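Local coordinates for adenosyl-chloride synthase (Thermotoga maritima, PDB 2ZBV), which binds adenosine and probably cleaves S-adenosyl-L-methionine with a small nucleophile such as chloride or water, at residues S74-V79 and I108-N113; I78-K83 and V98-Y103; V197-V202 and A214-A219. All coordinates share one frame; numbering follows the deposited sequence.

Interaction 1 (S74-V79 and I108-N113)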
ATOM      1  N   SER A  74     -18.485 -22.024  12.779  1.00 27.74           N
ATOM      2  CA  SER A  74     -19.631 -21.603  13.581  1.00 29.21           C
ATOM      3  C   SER A  74     -19.392 -20.291  14.320  1.00 29.12           C
ATOM      4  O   SER A  74     -20.272 -19.802  15.028  1.00 29.29           O
ATOM      5  CB  SER A  74     -19.997 -22.694  14.589  1.00 29.12           C
ATOM      6  OG  SER A  74     -18.952 -22.884  15.529  1.00 32.94           O
ATOM      7  N   ARG A  75     -18.203 -19.721  14.164  1.00 27.62           N
ATOM      8  CA  ARG A  75     -17.898 -18.464  14.830  1.00 25.83           C
ATOM      9  C   ARG A  75     -18.900 -17.421  14.336  1.00 23.74           C
ATOM     10  O   ARG A  75     -19.227 -17.365  13.145  1.00 23.79           O
ATOM     11  CB  ARG A  75     -16.457 -18.035  14.521  1.00 24.22           C
ATOM     12  CG  ARG A  75     -16.216 -17.583  13.083  1.00 21.78           C
ATOM     13  CD  ARG A  75     -16.237 -16.060  12.965  1.00 20.45           C
ATOM     14  NE  ARG A  75     -16.030 -15.611  11.588  1.00 20.95           N
ATOM     15  CZ  ARG A  75     -16.977 -15.589  10.654  1.00 21.59           C
ATOM     16  NH1 ARG A  75     -18.213 -15.987  10.945  1.00 19.29           N
ATOM     17  NH2 ARG A  75     -16.686 -15.184   9.421  1.00 17.38           N
ATOM     18  N   LYS A  76     -19.396 -16.606  15.258  1.00 23.10           N
ATOM     19  CA  LYS A  76     -20.381 -15.583  14.924  1.00 22.86           C
ATOM     20  C   LYS A  76     -19.796 -14.373  14.207  1.00 21.78           C
ATOM     21  O   LYS A  76     -18.641 -14.004  14.420  1.00 21.75           O
ATOM     22  CB  LYS A  76     -21.091 -15.105  16.199  1.00 25.82           C
ATOM     23  CG  LYS A  76     -21.917 -16.185  16.924  1.00 30.14           C
ATOM     24  CD  LYS A  76     -22.494 -15.633  18.230  1.00 33.99           C
ATOM     25  CE  LYS A  76     -23.194 -16.709  19.063  1.00 36.14           C
ATOM     26  NZ  LYS A  76     -24.463 -17.190  18.445  1.00 37.01           N
ATOM     27  N   ALA A  77     -20.615 -13.772  13.354  1.00 21.78           N
ATOM     28  CA  ALA A  77     -20.260 -12.565  12.622  1.00 22.87           C
ATOM     29  C   ALA A  77     -21.037 -11.518  13.417  1.00 23.92           C
ATOM     30  O   ALA A  77     -22.241 -11.675  13.629  1.00 23.96           O
ATOM     31  CB  ALA A  77     -20.776 -12.646  11.196  1.00 21.93           C
ATOM     32  N   ILE A  78     -20.365 -10.463  13.860  1.00 23.27           N
ATOM     33  CA  ILE A  78     -21.032  -9.464  14.690  1.00 22.40           C
ATOM     34  C   ILE A  78     -20.774  -8.006  14.336  1.00 23.32           C
ATOM     35  O   ILE A  78     -19.913  -7.682  13.515  1.00 21.83           O
ATOM     36  CB  ILE A  78     -20.616  -9.630  16.179  1.00 21.63           C
ATOM     37  CG1 ILE A  78     -19.108  -9.395  16.318  1.00 19.77           C
ATOM     38  CG2 ILE A  78     -20.950 -11.027  16.682  1.00 21.69           C
ATOM     39  CD1 ILE A  78     -18.622  -9.344  17.757  1.00 20.36           C
ATOM     40  N   VAL A  79     -21.553  -7.131  14.973  1.00 23.10           N
ATOM     41  CA  VAL A  79     -21.424  -5.682  14.822  1.00 23.19           C
ATOM     42  C   VAL A  79     -21.537  -5.148  16.248  1.00 24.26           C
ATOM     43  O   VAL A  79     -22.538  -5.381  16.930  1.00 22.46           O
ATOM     44  CB  VAL A  79     -22.548  -5.045  13.965  1.00 24.11           C
ATOM     45  CG1 VAL A  79     -22.393  -3.535  13.980  1.00 21.15           C
ATOM     46  CG2 VAL A  79     -22.485  -5.546  12.529  1.00 19.44           C
ATOM     47  N   ILE A 108     -24.314  -5.152  21.094  1.00 28.82           N
ATOM     48  CA  ILE A 108     -23.732  -6.122  20.169  1.00 29.78           C
ATOM     49  C   ILE A 108     -24.852  -6.828  19.398  1.00 30.46           C
ATOM     50  O   ILE A 108     -25.825  -7.299  19.991  1.00 30.01           O
ATOM     51  CB  ILE A 108     -22.927  -7.210  20.897  1.00 31.05           C
ATOM     52  CG1 ILE A 108     -21.944  -6.586  21.884  1.00 32.39           C
ATOM     53  CG2 ILE A 108     -22.163  -8.044  19.878  1.00 29.74           C
ATOM     54  CD1 ILE A 108     -21.246  -7.619  22.758  1.00 34.51           C
ATOM     55  N   ARG A 109     -24.700  -6.900  18.081  1.00 29.20           N
ATOM     56  CA  ARG A 109     -25.680  -7.542  17.206  1.00 28.81           C
ATOM     57  C   ARG A 109     -25.020  -8.660  16.408  1.00 29.23           C
ATOM     58  O   ARG A 109     -23.847  -8.561  16.038  1.00 25.27           O
ATOM     59  CB  ARG A 109     -26.231  -6.535  16.195  1.00 29.57           C
ATOM     60  CG  ARG A 109     -26.967  -5.362  16.787  1.00 33.40           C
ATOM     61  CD  ARG A 109     -28.398  -5.735  17.039  1.00 33.20           C
ATOM     62  NE  ARG A 109     -29.084  -4.723  17.825  1.00 34.05           N
ATOM     63  CZ  ARG A 109     -30.363  -4.798  18.171  1.00 32.05           C
ATOM     64  NH1 ARG A 109     -31.088  -5.839  17.787  1.00 28.91           N
ATOM     65  NH2 ARG A 109     -30.906  -3.848  18.917  1.00 31.08           N
ATOM     66  N   GLU A 110     -25.763  -9.729  16.149  1.00 27.61           N
ATOM     67  CA  GLU A 110     -25.223 -10.788  15.324  1.00 27.66           C
ATOM     68  C   GLU A 110     -25.727 -10.447  13.928  1.00 28.48           C
ATOM     69  O   GLU A 110     -26.858  -9.980  13.764  1.00 30.00           O
ATOM     70  CB  GLU A 110     -25.735 -12.162  15.756  1.00 30.91           C
ATOM     71  CG  GLU A 110     -25.384 -13.262  14.752  1.00 31.14           C
ATOM     72  CD  GLU A 110     -25.516 -14.656  15.329  1.00 34.23           C
ATOM     73  OE1 GLU A 110     -26.261 -14.823  16.320  1.00 32.69           O
ATOM     74  OE2 GLU A 110     -24.881 -15.588  14.781  1.00 32.97           O
ATOM     75  N   ILE A 111     -24.880 -10.634  12.927  1.00 24.97           N
ATOM     76  CA  ILE A 111     -25.267 -10.346  11.561  1.00 25.07           C
ATOM     77  C   ILE A 111     -26.136 -11.507  11.074  1.00 29.11           C
ATOM     78  O   ILE A 111     -25.635 -12.593  10.790  1.00 27.97           O
ATOM     79  CB  ILE A 111     -24.013 -10.187  10.663  1.00 24.58           C
ATOM     80  CG1 ILE A 111     -23.165  -9.009  11.175  1.00 22.06           C
ATOM     81  CG2 ILE A 111     -24.423  -9.970   9.213  1.00 21.13           C
ATOM     82  CD1 ILE A 111     -21.867  -8.781  10.416  1.00 20.83           C
ATOM     83  N   GLU A 112     -27.443 -11.273  10.999  1.00 30.06           N
ATOM     84  CA  GLU A 112     -28.381 -12.304  10.568  1.00 32.61           C
ATOM     85  C   GLU A 112     -29.205 -11.878   9.363  1.00 32.74           C
ATOM     86  O   GLU A 112     -29.751 -12.718   8.653  1.00 34.51           O
ATOM     87  CB  GLU A 112     -29.327 -12.655  11.716  1.00 35.39           C
ATOM     88  CG  GLU A 112     -28.630 -13.076  12.995  1.00 38.97           C
ATOM     89  CD  GLU A 112     -29.610 -13.304  14.131  1.00 41.71           C
ATOM     90  OE1 GLU A 112     -30.357 -12.362  14.468  1.00 42.80           O
ATOM     91  OE2 GLU A 112     -29.634 -14.421  14.688  1.00 45.25           O
ATOM     92  N   ASN A 113     -29.297 -10.572   9.135  1.00 32.36           N
ATOM     93  CA  ASN A 113     -30.074 -10.051   8.016  1.00 31.87           C
ATOM     94  C   ASN A 113     -29.396 -10.348   6.691  1.00 31.36           C
ATOM     95  O   ASN A 113     -28.580  -9.561   6.212  1.00 29.16           O
ATOM     96  CB  ASN A 113     -30.263  -8.542   8.152  1.00 31.90           C
ATOM     97  CG  ASN A 113     -31.321  -8.008   7.215  1.00 33.48           C
ATOM     98  OD1 ASN A 113     -31.620  -8.618   6.185  1.00 33.69           O
ATOM     99  ND2 ASN A 113     -31.888  -6.857   7.557  1.00 32.39           N
TER
HETATM  100  O   HOH W   1     -23.108 -14.885  12.598  1.00 39.42           O

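Interaction 2 (I78-K83 and V98-Y103)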
ATOM      1  N   ILE A  78     -20.365 -10.463  13.860  1.00 23.27           N
ATOM      2  CA  ILE A  78     -21.032  -9.464  14.690  1.00 22.40           C
ATOM      3  C   ILE A  78     -20.774  -8.006  14.336  1.00 23.32           C
ATOM      4  O   ILE A  78     -19.913  -7.682  13.515  1.00 21.83           O
ATOM      5  CB  ILE A  78     -20.616  -9.630  16.179  1.00 21.63           C
ATOM      6  CG1 ILE A  78     -19.108  -9.395  16.318  1.00 19.77           C
ATOM      7  CG2 ILE A  78     -20.950 -11.027  16.682  1.00 21.69           C
ATOM      8  CD1 ILE A  78     -18.622  -9.344  17.757  1.00 20.36           C
ATOM      9  N   VAL A  79     -21.553  -7.131  14.973  1.00 23.10           N
ATOM     10  CA  VAL A  79     -21.424  -5.682  14.822  1.00 23.19           C
ATOM     11  C   VAL A  79     -21.537  -5.148  16.248  1.00 24.26           C
ATOM     12  O   VAL A  79     -22.538  -5.381  16.930  1.00 22.46           O
ATOM     13  CB  VAL A  79     -22.548  -5.045  13.965  1.00 24.11           C
ATOM     14  CG1 VAL A  79     -22.393  -3.535  13.980  1.00 21.15           C
ATOM     15  CG2 VAL A  79     -22.485  -5.546  12.529  1.00 19.44           C
HETATM   16  N   MSE A  80     -20.501  -4.447  16.699  1.00 23.04           N
HETATM   17  CA  MSE A  80     -20.472  -3.904  18.052  1.00 24.55           C
HETATM   18  C   MSE A  80     -20.543  -2.384  18.046  1.00 26.81           C
HETATM   19  O   MSE A  80     -20.019  -1.722  17.140  1.00 25.85           O
HETATM   20  CB  MSE A  80     -19.189  -4.357  18.771  1.00 24.85           C
HETATM   21  CG  MSE A  80     -19.017  -3.826  20.201  1.00 27.62           C
HETATM   22 SE   MSE A  80     -17.235  -4.080  20.915  1.00 33.01          SE
HETATM   23  CE  MSE A  80     -17.440  -5.849  21.608  1.00 28.30           C
ATOM     24  N   LYS A  81     -21.227  -1.838  19.046  1.00 26.52           N
ATOM     25  CA  LYS A  81     -21.339  -0.395  19.197  1.00 26.98           C
ATOM     26  C   LYS A  81     -20.700  -0.090  20.541  1.00 26.29           C
ATOM     27  O   LYS A  81     -21.092  -0.646  21.570  1.00 27.64           O
ATOM     28  CB  LYS A  81     -22.798   0.057  19.207  1.00 29.76           C
ATOM     29  CG  LYS A  81     -22.966   1.569  19.301  1.00 31.02           C
ATOM     30  CD  LYS A  81     -24.425   1.954  19.514  1.00 34.99           C
ATOM     31  CE  LYS A  81     -24.575   3.448  19.779  1.00 35.12           C
ATOM     32  NZ  LYS A  81     -25.967   3.791  20.228  1.00 37.58           N
ATOM     33  N   THR A  82     -19.689   0.768  20.526  1.00 24.29           N
ATOM     34  CA  THR A  82     -18.997   1.131  21.749  1.00 24.14           C
ATOM     35  C   THR A  82     -19.604   2.403  22.319  1.00 23.69           C
ATOM     36  O   THR A  82     -20.215   3.192  21.596  1.00 23.86           O
ATOM     37  CB  THR A  82     -17.482   1.305  21.493  1.00 19.87           C
ATOM     38  OG1 THR A  82     -17.277   2.073  20.305  1.00 23.90           O
ATOM     39  CG2 THR A  82     -16.826  -0.048  21.330  1.00 19.16           C
ATOM     40  N   LYS A  83     -19.431   2.603  23.619  1.00 26.06           N
ATOM     41  CA  LYS A  83     -20.015   3.767  24.274  1.00 29.59           C
ATOM     42  C   LYS A  83     -19.493   5.125  23.823  1.00 30.52           C
ATOM     43  O   LYS A  83     -19.974   6.154  24.289  1.00 31.74           O
ATOM     44  CB  LYS A  83     -19.895   3.613  25.786  1.00 30.90           C
ATOM     45  CG  LYS A  83     -20.728   2.449  26.299  1.00 32.51           C
ATOM     46  CD  LYS A  83     -20.581   2.238  27.791  1.00 33.02           C
ATOM     47  CE  LYS A  83     -21.523   1.143  28.262  1.00 35.01           C
ATOM     48  NZ  LYS A  83     -21.354   0.842  29.705  1.00 36.10           N
ATOM     49  N   VAL A  98      -9.835  -5.081  22.675  1.00 23.56           N
ATOM     50  CA  VAL A  98      -9.323  -3.822  23.203  1.00 21.36           C
ATOM     51  C   VAL A  98     -10.313  -2.656  23.135  1.00 21.70           C
ATOM     52  O   VAL A  98     -10.495  -1.953  24.127  1.00 18.86           O
ATOM     53  CB  VAL A  98      -7.986  -3.423  22.517  1.00 23.08           C
ATOM     54  CG1 VAL A  98      -7.350  -2.245  23.263  1.00 19.87           C
ATOM     55  CG2 VAL A  98      -7.018  -4.617  22.508  1.00 20.82           C
ATOM     56  N   VAL A  99     -10.959  -2.435  21.992  1.00 19.90           N
ATOM     57  CA  VAL A  99     -11.921  -1.334  21.918  1.00 20.93           C
ATOM     58  C   VAL A  99     -13.071  -1.561  22.903  1.00 22.00           C
ATOM     59  O   VAL A  99     -13.549  -0.616  23.533  1.00 21.06           O
ATOM     60  CB  VAL A  99     -12.516  -1.155  20.504  1.00 19.52           C
ATOM     61  CG1 VAL A  99     -11.470  -0.559  19.576  1.00 22.75           C
ATOM     62  CG2 VAL A  99     -13.034  -2.497  19.971  1.00 21.02           C
ATOM     63  N   ALA A 100     -13.506  -2.814  23.031  1.00 22.25           N
ATOM     64  CA  ALA A 100     -14.579  -3.171  23.958  1.00 25.35           C
ATOM     65  C   ALA A 100     -14.180  -2.820  25.391  1.00 26.61           C
ATOM     66  O   ALA A 100     -14.968  -2.261  26.148  1.00 26.27           O
ATOM     67  CB  ALA A 100     -14.879  -4.663  23.873  1.00 21.62           C
ATOM     68  N   GLU A 101     -12.951  -3.167  25.751  1.00 29.85           N
ATOM     69  CA  GLU A 101     -12.436  -2.920  27.091  1.00 32.91           C
ATOM     70  C   GLU A 101     -12.162  -1.446  27.373  1.00 32.56           C
ATOM     71  O   GLU A 101     -12.442  -0.957  28.468  1.00 33.62           O
ATOM     72  CB  GLU A 101     -11.155  -3.735  27.305  1.00 37.52           C
ATOM     73  CG  GLU A 101     -10.413  -3.443  28.606  1.00 45.11           C
ATOM     74  CD  GLU A 101     -11.189  -3.861  29.847  1.00 50.28           C
ATOM     75  OE1 GLU A 101     -10.682  -3.636  30.969  1.00 53.56           O
ATOM     76  OE2 GLU A 101     -12.301  -4.418  29.706  1.00 52.80           O
ATOM     77  N   GLU A 102     -11.628  -0.735  26.385  1.00 31.34           N
ATOM     78  CA  GLU A 102     -11.295   0.676  26.550  1.00 29.27           C
ATOM     79  C   GLU A 102     -12.464   1.645  26.429  1.00 28.82           C
ATOM     80  O   GLU A 102     -12.524   2.645  27.144  1.00 27.23           O
ATOM     81  CB  GLU A 102     -10.222   1.079  25.540  1.00 30.21           C
ATOM     82  CG  GLU A 102      -8.903   0.336  25.682  1.00 32.83           C
ATOM     83  CD  GLU A 102      -8.229   0.582  27.019  1.00 35.71           C
ATOM     84  OE1 GLU A 102      -8.216   1.744  27.477  1.00 36.91           O
ATOM     85  OE2 GLU A 102      -7.701  -0.387  27.607  1.00 38.52           O
ATOM     86  N   TYR A 103     -13.391   1.361  25.520  1.00 27.38           N
ATOM     87  CA  TYR A 103     -14.523   2.256  25.313  1.00 26.88           C
ATOM     88  C   TYR A 103     -15.815   1.817  25.996  1.00 27.43           C
ATOM     89  O   TYR A 103     -16.720   2.625  26.184  1.00 28.26           O
ATOM     90  CB  TYR A 103     -14.819   2.418  23.817  1.00 24.25           C
ATOM     91  CG  TYR A 103     -13.693   2.965  22.960  1.00 24.88           C
ATOM     92  CD1 TYR A 103     -12.922   4.053  23.383  1.00 24.44           C
ATOM     93  CD2 TYR A 103     -13.455   2.448  21.687  1.00 24.01           C
ATOM     94  CE1 TYR A 103     -11.949   4.613  22.550  1.00 23.22           C
ATOM     95  CE2 TYR A 103     -12.484   2.999  20.845  1.00 22.45           C
ATOM     96  CZ  TYR A 103     -11.741   4.083  21.280  1.00 22.73           C
ATOM     97  OH  TYR A 103     -10.834   4.668  20.425  1.00 23.65           O
TER

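Interaction 3 (V197-V202 and A214-A219)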
ATOM      1  N   VAL A 197       8.502   8.732  37.778  1.00 47.18           N
ATOM      2  CA  VAL A 197       9.629   8.874  36.867  1.00 44.80           C
ATOM      3  C   VAL A 197       9.310  10.100  36.036  1.00 43.01           C
ATOM      4  O   VAL A 197       8.154  10.502  35.929  1.00 42.42           O
ATOM      5  CB  VAL A 197       9.770   7.665  35.921  1.00 45.43           C
ATOM      6  CG1 VAL A 197      10.182   6.437  36.703  1.00 46.11           C
ATOM      7  CG2 VAL A 197       8.459   7.416  35.202  1.00 46.67           C
ATOM      8  N   ASP A 198      10.329  10.699  35.445  1.00 40.94           N
ATOM      9  CA  ASP A 198      10.106  11.883  34.646  1.00 40.36           C
ATOM     10  C   ASP A 198      11.103  11.937  33.503  1.00 38.07           C
ATOM     11  O   ASP A 198      12.073  11.183  33.475  1.00 37.43           O
ATOM     12  CB  ASP A 198      10.235  13.126  35.531  1.00 44.23           C
ATOM     13  CG  ASP A 198       9.982  14.415  34.772  1.00 47.48           C
ATOM     14  OD1 ASP A 198       8.904  14.539  34.147  1.00 46.22           O
ATOM     15  OD2 ASP A 198      10.862  15.306  34.808  1.00 49.56           O
ATOM     16  N   PHE A 199      10.847  12.817  32.547  1.00 35.72           N
ATOM     17  CA  PHE A 199      11.744  12.974  31.426  1.00 35.13           C
ATOM     18  C   PHE A 199      13.114  13.350  31.988  1.00 34.77           C
ATOM     19  O   PHE A 199      13.212  14.140  32.926  1.00 33.76           O
ATOM     20  CB  PHE A 199      11.203  14.050  30.489  1.00 36.87           C
ATOM     21  CG  PHE A 199       9.906  13.669  29.834  1.00 37.08           C
ATOM     22  CD1 PHE A 199       9.864  12.637  28.903  1.00 36.14           C
ATOM     23  CD2 PHE A 199       8.718  14.308  30.182  1.00 38.08           C
ATOM     24  CE1 PHE A 199       8.662  12.239  28.327  1.00 37.58           C
ATOM     25  CE2 PHE A 199       7.504  13.920  29.613  1.00 39.32           C
ATOM     26  CZ  PHE A 199       7.477  12.880  28.682  1.00 38.33           C
ATOM     27  N   ASP A 200      14.155  12.757  31.413  1.00 34.15           N
ATOM     28  CA  ASP A 200      15.545  12.957  31.819  1.00 34.45           C
ATOM     29  C   ASP A 200      15.977  11.879  32.801  1.00 33.71           C
ATOM     30  O   ASP A 200      17.170  11.712  33.066  1.00 33.74           O
ATOM     31  CB  ASP A 200      15.772  14.335  32.441  1.00 37.00           C
ATOM     32  CG  ASP A 200      15.571  15.454  31.449  1.00 40.47           C
ATOM     33  OD1 ASP A 200      15.945  15.263  30.271  1.00 40.42           O
ATOM     34  OD2 ASP A 200      15.053  16.521  31.843  1.00 43.06           O
ATOM     35  N   ASP A 201      15.012  11.155  33.360  1.00 30.89           N
ATOM     36  CA  ASP A 201      15.373  10.071  34.264  1.00 29.19           C
ATOM     37  C   ASP A 201      15.889   8.943  33.379  1.00 26.94           C
ATOM     38  O   ASP A 201      15.792   8.999  32.148  1.00 23.90           O
ATOM     39  CB  ASP A 201      14.164   9.572  35.062  1.00 30.86           C
ATOM     40  CG  ASP A 201      13.969  10.323  36.378  1.00 34.83           C
ATOM     41  OD1 ASP A 201      14.949  10.464  37.142  1.00 33.99           O
ATOM     42  OD2 ASP A 201      12.832  10.758  36.658  1.00 35.13           O
ATOM     43  N   VAL A 202      16.452   7.926  34.010  1.00 25.50           N
ATOM     44  CA  VAL A 202      16.956   6.773  33.293  1.00 23.80           C
ATOM     45  C   VAL A 202      16.319   5.568  33.954  1.00 25.37           C
ATOM     46  O   VAL A 202      16.310   5.458  35.179  1.00 23.16           O
ATOM     47  CB  VAL A 202      18.489   6.661  33.389  1.00 24.85           C
ATOM     48  CG1 VAL A 202      18.945   5.319  32.862  1.00 23.13           C
ATOM     49  CG2 VAL A 202      19.142   7.775  32.587  1.00 24.09           C
ATOM     50  N   ALA A 214      17.848   2.972  29.715  1.00 25.63           N
ATOM     51  CA  ALA A 214      17.245   3.801  28.686  1.00 26.06           C
ATOM     52  C   ALA A 214      16.790   5.126  29.257  1.00 23.97           C
ATOM     53  O   ALA A 214      16.182   5.173  30.322  1.00 22.85           O
ATOM     54  CB  ALA A 214      16.066   3.074  28.047  1.00 23.92           C
ATOM     55  N   ALA A 215      17.098   6.201  28.540  1.00 24.50           N
ATOM     56  CA  ALA A 215      16.710   7.536  28.962  1.00 24.36           C
ATOM     57  C   ALA A 215      15.238   7.757  28.661  1.00 24.38           C
ATOM     58  O   ALA A 215      14.738   7.331  27.620  1.00 24.11           O
ATOM     59  CB  ALA A 215      17.545   8.580  28.238  1.00 24.21           C
ATOM     60  N   VAL A 216      14.542   8.397  29.591  1.00 24.54           N
ATOM     61  CA  VAL A 216      13.133   8.709  29.409  1.00 25.77           C
ATOM     62  C   VAL A 216      13.149  10.048  28.680  1.00 27.18           C
ATOM     63  O   VAL A 216      13.601  11.055  29.227  1.00 26.91           O
ATOM     64  CB  VAL A 216      12.420   8.846  30.761  1.00 25.61           C
ATOM     65  CG1 VAL A 216      10.955   9.191  30.549  1.00 26.21           C
ATOM     66  CG2 VAL A 216      12.554   7.550  31.543  1.00 23.05           C
ATOM     67  N   ALA A 217      12.675  10.057  27.439  1.00 28.02           N
ATOM     68  CA  ALA A 217      12.694  11.276  26.644  1.00 29.89           C
ATOM     69  C   ALA A 217      11.402  11.537  25.892  1.00 31.33           C
ATOM     70  O   ALA A 217      10.546  10.666  25.778  1.00 33.18           O
ATOM     71  CB  ALA A 217      13.865  11.228  25.662  1.00 28.40           C
ATOM     72  N   LYS A 218      11.277  12.756  25.379  1.00 32.38           N
ATOM     73  CA  LYS A 218      10.103  13.166  24.627  1.00 33.75           C
ATOM     74  C   LYS A 218      10.256  12.847  23.145  1.00 33.95           C
ATOM     75  O   LYS A 218       9.347  12.289  22.525  1.00 35.76           O
ATOM     76  CB  LYS A 218       9.874  14.669  24.789  1.00 35.76           C
ATOM     77  CG  LYS A 218       9.548  15.113  26.204  1.00 38.09           C
ATOM     78  CD  LYS A 218       9.380  16.625  26.259  1.00 41.86           C
ATOM     79  CE  LYS A 218       9.036  17.104  27.661  1.00 45.15           C
ATOM     80  NZ  LYS A 218       8.955  18.595  27.713  1.00 47.13           N
ATOM     81  N   ALA A 219      11.411  13.199  22.585  1.00 30.98           N
ATOM     82  CA  ALA A 219      11.671  12.985  21.164  1.00 29.84           C
ATOM     83  C   ALA A 219      12.887  12.101  20.903  1.00 27.80           C
ATOM     84  O   ALA A 219      13.812  12.042  21.715  1.00 26.87           O
ATOM     85  CB  ALA A 219      11.856  14.337  20.468  1.00 29.93           C
TER

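Interaction 1 (S74-V79 and I108-N113)
An antiparallel strand pairing at the margin of the mixed sheet in the N-terminal domain joins strand 77-82 to strand 105-110, the outermost strand on that side within the chain. Val79 and Arg109 form a hydrogen-bonded pair, with Val79 N to Arg109 O and Arg109 N to Val79 O both 2.9 Å and both donors lying in the plane of the carbonyl they address. Ile78 and Glu110 are the adjoining non-hydrogen-bonded pair. Past the strand end, Ile111 N still reaches Ala77 O at 2.9 Å; its N-H points almost straight at the oxygen (175°), but the donor sits above the carbonyl plane, 35° out of it.

Glu110 has CG anti to the backbone N (chi1 170°) and an extended chain that carries its carboxylate back to Ala77 and Lys76. There Glu110 OE2 accepts from a water, 2.9 Å away, which in turn accepts from Ala77 N, while Glu110 OE1 faces Lys76 NZ in a long salt bridge of 3.7 Å, the lysine crossing the glutamate at about a right angle. An alanine in place of Glu110 would remove the carboxylate, and would probably cost the water its acceptor and Lys76 this ionic partner. Beside Ala77 and Val79, Ile111 packs its branch carrying CG1 and CD1, with Val79 CG2 lying 3.8 Å from Ile111 CG1. The guanidinium of Arg109 instead heads off to a salt bridge with Glu107, and that of Arg75 forms one to Asp68, an adenosine-binding residue.

Leu152 meets Ile78, and helix 127-140 packs on Ala77 and Val79 through Phe132 and Leu139. Strand 87-91 pairs with strand 77-82 along the side away from 105-110.

Interaction 2 (I78-K83 and V98-Y103)
Met80 and Thr82, alternate residues of strand 77-82, both direct their CB toward the helix 97-103; Met80 meets Ala100, while Thr82 lies against Val99 O and Tyr103, one turn apart on the helix. The strand and helix segments run in nearly the same direction, 24° apart, with their axes 9.0 Å from each other, so contact is made by side chains reaching across.

Met80, present as selenomethionine, leaves the strand with CG anti to the backbone N (chi1 179°), runs on extended, and bends at its last torsion (chi3 -86°). The bend lays the end of the chain against the methyl of Ala100: Met80 CE is 3.6 Å from Ala100 CB, and Met80 SE is 3.8 Å from the same carbon. Thr82 offers its carbon side instead. Thr82 CG2, anti to the carbonyl carbon, lies 4.0 Å from Val99 O, while Thr82 CB abuts Tyr103 CB at 3.7 Å. The two side chains cross obliquely. Tyr103 CB is the nearest atom to Thr82, with CD2 farther off, and the phenol then leads away to Ser54, whose OG is hydrogen-bonded to the tyrosine OH. Thr82 OG1 occupies the crowded position between backbone N and carbonyl carbon, and is hydrogen-bonded to Asn84 OD1. At the strand's end, Lys83 CB sits 3.3 Å from Tyr103 O, and the extended remainder of the lysine leads away from the helix.

The helix belongs to a beta-alpha-beta crossover: it follows strand 87-91 and precedes strand 105-110, parallel strands that flank 77-82 in the sheet. Phe88 of the first touches Thr82 and Val99; Val105 of the second touches Met80 and Ala100. Tyr51 of the neighbouring helix 43-54 packs on Val99, and its ring meets that of Tyr103.

Interaction 3 (V197-V202 and A214-A219)
The backbone folds into a type II beta turn from Asp198 to Asp201, closed by Asp201 N to Asp198 O, and the turn is docked on the end of strand 210-216 by two further bonds: Asp200 N to Val216 O (2.8 Å, 177° at the hydrogen) and Val216 N to Asp201 O (2.9 Å).

Val216 packs against the turn, its CB 3.6 Å from Asp198 O and equally far from Asp201 O. Val216 CG1, anti to the backbone N, is turned toward Phe199, while CG2 lies beside Asp201. The phenyl ring of Phe199 runs on past Val216 CG1 to Lys218, which it meets in a CH-pi contact: Lys218 CG stands 3.7 Å from the ring centroid, only 12° off the normal, and the extended lysine chain crosses the aromatic side chain at about a right angle, bringing CE near the CD2 side of the ring. Ala217 O approaches the same ring at its edge, 3.5 Å from Phe199 CE1. The turn is braced from within as well, since Asp201 OD2 accepts from Asp198 N through its anti lone pair; the positive phi of Asp200 (95°) is that of the third residue of such a turn.

The two segments form the open end of the hairpin of strands 202-207 and 210-216 in the C-terminal domain, where Val202 and Ala215 make an antiparallel non-hydrogen-bonded pair and the turn prolongs the ladder. The 214-219 segment then runs toward Phe220, an adenosine-binding residue, and the side chain of Ala217 is about 11 Å from a bound adenosine. Lys218 and Ala219 pack on Phe124 and Val71 of the second subunit. Val71 lines an adenosine pocket, which puts this end of the hairpin near an adenosine site, consistent with the pocket lying close to the subunit interface.

In the fold
Following the chain from the N terminus, interactions 1 and 2 start from the same strand, 77-82, and share Ile78 and Val79. Interaction 2 closes the shorter excursion, through strand 87-91 to helix 97-103; interaction 1 closes the longer one, which takes in that helix and returns on strand 105-110, so the loop of interaction 2 nests inside that of interaction 1. Together they bind the strand on an edge and on a face. Interaction 3 comes afterwards, in series, and closes a short hairpin in the C-terminal domain. It touches neither of the others: its nearest atoms are about 36 Å from interaction 1 and about 19 Å from interaction 2.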